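Local coordinates for DNA replication and repair protein RecF (Caldanaerobacter subterraneus subsp. tengcongensis, PDB 5Z69) that binds ATP and probably single-stranded DNA, and acts as a recombination mediator in the RecFOR pathway of DNA repair, at residues Arg78-Ser83 against Glu88-Phe93; Ile200-Asn205 against His241-Ile246. All coordinates share one frame; numbering follows the deposited sequence. Where two conformers were deposited one is given.

Contact 1 (Arg78-Ser83 against Glu88-Phe93)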
# COMPACT_ATOMS: atom_id res chain seq x y z
N ARG A 78 20.96 15.99 -33.72
CA ARG A 78 20.26 17.24 -34.06
C ARG A 78 18.96 16.94 -34.78
O ARG A 78 18.93 16.23 -35.79
CB ARG A 78 21.07 18.18 -34.95
CG ARG A 78 20.16 19.31 -35.51
CD ARG A 78 20.64 19.92 -36.86
NE ARG A 78 22.06 20.10 -36.76
CZ ARG A 78 22.98 19.70 -37.63
NH1 ARG A 78 22.69 19.12 -38.79
NH2 ARG A 78 24.23 19.92 -37.30
N GLY A 79 17.88 17.47 -34.23
CA GLY A 79 16.56 17.31 -34.83
C GLY A 79 16.01 18.66 -35.24
O GLY A 79 16.24 19.67 -34.56
N LEU A 80 15.28 18.68 -36.35
CA LEU A 80 14.53 19.87 -36.74
C LEU A 80 13.06 19.50 -36.59
O LEU A 80 12.58 18.54 -37.18
CB LEU A 80 14.86 20.31 -38.17
CG LEU A 80 16.34 20.66 -38.51
CD1 LEU A 80 16.52 21.04 -39.99
CD2 LEU A 80 16.90 21.77 -37.64
N VAL A 81 12.34 20.25 -35.78
CA VAL A 81 10.96 19.85 -35.50
C VAL A 81 10.02 21.00 -35.83
O VAL A 81 10.40 22.18 -35.83
CB VAL A 81 10.75 19.40 -34.01
CG1 VAL A 81 11.83 18.41 -33.56
CG2 VAL A 81 10.69 20.59 -33.07
N ARG A 82 8.79 20.64 -36.16
CA ARG A 82 7.72 21.62 -36.31
C ARG A 82 6.74 21.38 -35.17
O ARG A 82 6.55 20.24 -34.75
CB ARG A 82 7.05 21.48 -37.68
CG ARG A 82 5.90 22.45 -37.93
CD ARG A 82 5.53 22.53 -39.40
NE ARG A 82 4.62 23.65 -39.64
CZ ARG A 82 4.18 24.03 -40.84
NH1 ARG A 82 4.53 23.38 -41.92
NH2 ARG A 82 3.35 25.06 -40.94
N SER A 83 6.16 22.44 -34.62
CA SER A 83 5.15 22.24 -33.59
C SER A 83 4.11 23.35 -33.73
O SER A 83 4.22 24.16 -34.64
CB SER A 83 5.78 22.22 -32.18
OG SER A 83 6.18 23.51 -31.77
N GLU A 88 9.76 25.98 -37.41
CA GLU A 88 10.95 25.14 -37.23
C GLU A 88 11.65 25.42 -35.91
O GLU A 88 11.83 26.56 -35.53
CB GLU A 88 11.94 25.31 -38.40
CG GLU A 88 13.11 24.30 -38.34
CD GLU A 88 13.84 24.11 -39.67
OE1 GLU A 88 15.06 24.35 -39.71
OE2 GLU A 88 13.20 23.69 -40.66
N LYS A 89 12.00 24.36 -35.18
CA LYS A 89 12.77 24.51 -33.96
C LYS A 89 13.92 23.52 -34.02
O LYS A 89 13.72 22.32 -34.27
CB LYS A 89 11.91 24.29 -32.70
CG LYS A 89 12.71 24.13 -31.39
CD LYS A 89 11.78 23.94 -30.17
CE LYS A 89 11.18 25.28 -29.75
NZ LYS A 89 10.12 25.13 -28.71
N LYS A 90 15.13 24.04 -33.85
CA LYS A 90 16.33 23.20 -33.87
C LYS A 90 16.64 22.70 -32.47
O LYS A 90 16.76 23.49 -31.53
CB LYS A 90 17.54 23.96 -34.45
CG LYS A 90 18.79 23.04 -34.64
CD LYS A 90 20.12 23.83 -34.81
CE LYS A 90 20.07 24.79 -35.96
NZ LYS A 90 21.39 25.49 -36.13
N ILE A 91 16.76 21.39 -32.31
CA ILE A 91 17.10 20.85 -31.01
C ILE A 91 18.37 20.04 -31.13
O ILE A 91 18.42 19.04 -31.87
CB ILE A 91 15.96 19.95 -30.44
CG1 ILE A 91 14.63 20.72 -30.37
CG2 ILE A 91 16.36 19.34 -29.06
CD1 ILE A 91 13.48 19.82 -29.80
N GLU A 92 19.39 20.46 -30.40
CA GLU A 92 20.69 19.79 -30.43
C GLU A 92 21.10 19.20 -29.09
O GLU A 92 20.99 19.86 -28.05
CB GLU A 92 21.78 20.76 -30.85
CG GLU A 92 21.57 21.38 -32.20
CD GLU A 92 22.60 22.45 -32.43
OE1 GLU A 92 22.37 23.57 -31.92
OE2 GLU A 92 23.67 22.16 -33.04
N PHE A 93 21.65 18.00 -29.13
CA PHE A 93 22.10 17.31 -27.92
C PHE A 93 23.46 16.68 -28.18
O PHE A 93 23.56 15.74 -28.97
CB PHE A 93 21.09 16.23 -27.52
CG PHE A 93 21.27 15.69 -26.12
CD1 PHE A 93 22.40 14.93 -25.78
CD2 PHE A 93 20.30 15.89 -25.16
CE1 PHE A 93 22.56 14.40 -24.47
CE2 PHE A 93 20.45 15.36 -23.84
CZ PHE A 93 21.58 14.62 -23.51
O HOH W 1 8.12 23.30 -29.89

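Contact 2 (Ile200-Asn205 against His241-Ile246)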
# COMPACT_ATOMS: atom_id res chain seq x y z
N ILE A 200 3.84 17.86 -4.30
CA ILE A 200 4.05 16.74 -5.21
C ILE A 200 2.93 15.71 -5.09
O ILE A 200 2.40 15.23 -6.10
CB ILE A 200 5.43 16.11 -4.93
CG1 ILE A 200 6.53 16.95 -5.61
CG2 ILE A 200 5.50 14.65 -5.38
CD1 ILE A 200 7.90 16.79 -4.96
N ILE A 201 2.55 15.37 -3.86
CA ILE A 201 1.44 14.45 -3.65
C ILE A 201 0.18 14.99 -4.30
O ILE A 201 -0.53 14.27 -5.00
CB ILE A 201 1.21 14.20 -2.14
CG1 ILE A 201 2.28 13.25 -1.61
CG2 ILE A 201 -0.20 13.63 -1.89
CD1 ILE A 201 2.48 13.33 -0.12
N LYS A 202 -0.08 16.28 -4.10
CA LYS A 202 -1.28 16.90 -4.66
C LYS A 202 -1.33 16.75 -6.18
O LYS A 202 -2.36 16.38 -6.75
CB LYS A 202 -1.36 18.38 -4.28
CG LYS A 202 -2.65 19.03 -4.75
CD LYS A 202 -2.45 20.45 -5.25
CE LYS A 202 -1.77 20.47 -6.62
NZ LYS A 202 -1.63 21.85 -7.20
N VAL A 203 -0.21 17.03 -6.85
CA VAL A 203 -0.20 16.95 -8.29
C VAL A 203 -0.24 15.50 -8.78
O VAL A 203 -0.91 15.19 -9.77
CB VAL A 203 1.03 17.65 -8.89
CG1 VAL A 203 1.12 17.38 -10.40
CG2 VAL A 203 0.97 19.14 -8.58
N ARG A 204 0.47 14.62 -8.09
CA ARG A 204 0.43 13.20 -8.44
C ARG A 204 -1.00 12.68 -8.37
O ARG A 204 -1.43 11.90 -9.23
CB ARG A 204 1.32 12.36 -7.53
CG ARG A 204 2.80 12.44 -7.87
CD ARG A 204 3.60 11.52 -6.96
NE ARG A 204 5.01 11.56 -7.31
CZ ARG A 204 5.97 10.90 -6.68
NH1 ARG A 204 5.68 10.12 -5.64
NH2 ARG A 204 7.22 11.02 -7.10
N ASN A 205 -1.74 13.12 -7.35
CA ASN A 205 -3.15 12.74 -7.21
C ASN A 205 -3.99 13.25 -8.37
O ASN A 205 -4.80 12.51 -8.93
CB ASN A 205 -3.74 13.26 -5.90
CG ASN A 205 -5.10 12.64 -5.59
OD1 ASN A 205 -5.21 11.45 -5.31
ND2 ASN A 205 -6.14 13.45 -5.67
N HIS A 241 -6.64 16.33 -0.47
CA HIS A 241 -6.93 17.66 -1.04
C HIS A 241 -6.40 18.83 -0.22
O HIS A 241 -5.70 19.69 -0.77
CB HIS A 241 -8.43 17.86 -1.28
CG HIS A 241 -9.31 16.83 -0.65
ND1 HIS A 241 -9.11 16.37 0.64
CD2 HIS A 241 -10.40 16.17 -1.11
CE1 HIS A 241 -10.04 15.48 0.93
NE2 HIS A 241 -10.83 15.34 -0.11
N GLU A 242 -6.72 18.89 1.07
CA GLU A 242 -6.16 19.90 1.96
C GLU A 242 -4.66 19.71 1.98
O GLU A 242 -4.16 18.72 2.51
CB GLU A 242 -6.72 19.77 3.38
CG GLU A 242 -8.16 19.28 3.47
CD GLU A 242 -9.16 20.33 3.07
OE1 GLU A 242 -8.75 21.50 2.91
OE2 GLU A 242 -10.35 19.99 2.92
N GLU A 243 -3.94 20.65 1.38
CA GLU A 243 -2.50 20.56 1.29
C GLU A 243 -1.89 20.81 2.66
O GLU A 243 -0.83 20.29 2.99
CB GLU A 243 -1.98 21.57 0.26
CG GLU A 243 -0.55 21.33 -0.16
CD GLU A 243 -0.15 22.20 -1.35
OE1 GLU A 243 0.90 22.87 -1.28
OE2 GLU A 243 -0.90 22.22 -2.35
N ASN A 244 -2.58 21.64 3.44
CA ASN A 244 -2.21 21.89 4.82
C ASN A 244 -2.08 20.60 5.64
O ASN A 244 -1.07 20.36 6.31
CB ASN A 244 -3.24 22.79 5.47
CG ASN A 244 -2.62 23.84 6.34
OD1 ASN A 244 -1.47 24.24 6.11
ND2 ASN A 244 -3.36 24.30 7.35
N LEU A 245 -3.12 19.78 5.56
CA LEU A 245 -3.19 18.52 6.30
C LEU A 245 -2.05 17.59 5.92
O LEU A 245 -1.39 17.01 6.79
CB LEU A 245 -4.55 17.85 6.05
CG LEU A 245 -4.95 16.60 6.84
CD1 LEU A 245 -5.03 16.89 8.33
CD2 LEU A 245 -6.29 16.09 6.33
N ILE A 246 -1.80 17.47 4.62
CA ILE A 246 -0.75 16.59 4.11
C ILE A 246 0.62 17.04 4.59
O ILE A 246 1.46 16.23 4.98
CB ILE A 246 -0.76 16.52 2.58
CG1 ILE A 246 -2.07 15.89 2.09
CG2 ILE A 246 0.44 15.72 2.08
CD1 ILE A 246 -2.44 16.32 0.68

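Contact 1 (Arg78-Ser83 against Glu88-Phe93)
Gly79 and Val81 pair with Ile91 and Lys89 as two antiparallel hydrogen-bonded pairs, in a hairpin whose strand segments run at 148° to each other. Each pair is closed by two backbone bonds. Gly79 N gives to Ile91 O at 2.9 Å, and Lys89 N gives to Val81 O at 2.8 Å. Leu80 faces Lys90 in a non-hydrogen-bonded pair, as Arg78 faces Glu92. Strands 74-83 and 86-96 are neighbours in the six-stranded antiparallel sheet, and strand 9-16 pairs with the other edge of 78-83.

These four side chains share one face of the sheet. Leu80 lies alongside Lys90, pointing the same way, with CD2 3.8 Å from Lys90 CG. Its other methyl, CD1, meets Glu88 OE1 at 3.6 Å, while Glu88 OE2 makes a salt bridge to Lys11. The Arg78 and Lys90 stems cross at a slant, CG to CG at 4.1 Å. Glu92 OE2 hydrogen-bonds to the Tyr76 hydroxyl.

On the other face Val81 CG2 rests 3.9 Å from Lys89 CB. A bend at chi3 (-77°) helps turn the end of Lys89 away from the other strand, where NZ hydrogen-bonds to a water and to His119. The same water bonds Ser83 OG at 2.7 Å. Val81 and Ile91 both pack on Phe120.

The regular backbone pairing thus carries two unlike faces. On one, Leu80 and the aliphatic stems of Arg78 and Lys90 pack together among charged groups; on the other, apolar side chains are buried beside a lysine whose ammonium group has polar partners.

Contact 2 (Ile200-Asn205 against His241-Ile246)
Ile201 and Ile246 meet end to branch. The CD1 methyl of Ile201 reaches the CG2 methyl of Ile246 at 3.8 Å, and the two side chains approach at a slant. In Ile246, CG2 stands opposite the backbone N across the CA-CB bond, and this turns the methyl to the helix of Ile201. Ile246 also packs on Ala198, about one turn before Ile201 in helix 186-222, and Ile201 touches Ser234 and Glu274.

The second pair is Lys202 with Glu243. Here the aliphatic part of the lysine does the touching: CD lies 3.7 Å from Glu243 OE2. The Lys202 chain folds at chi2 and again at chi3 (75°). Its NZ stays 4.9 Å from the same OE2, too far for a salt bridge. The extended chain of Glu243 carries the carboxylate to Lys202. Its side chain also rests on Ala198 and Arg199.

Glu242 is the N-cap residue of helix 243-256. In one modelled conformer its OE2 makes a salt bridge to Lys263 of the second subunit, so this helix start lies beside that subunit.

No hydrogen bond joins the two segments. The direct contacts are one buried methyl pair and the lysine stem against a carboxylate, whose opposite charges probably attract only weakly.

Contacts 1 and 2 lie in different parts of the chain, with centres 36 Å apart and nearest atoms about 22 Å apart. They do not touch, and both segments of contact 1 come earlier in the sequence than those of contact 2. Both belong to the RecF/RecN/SMC ATPase region, and neither lies at the nucleotide site. Contact 1 joins two neighbouring strands of the six-stranded antiparallel sheet. Contact 2 sets long helix 186-222 against the start of helix 243-256, beside the second subunit. The ATP analogue is bound in this entry, and the predicted ATP-binding residues include Gly37, Lys43 and Ser44, in a P-loop pattern.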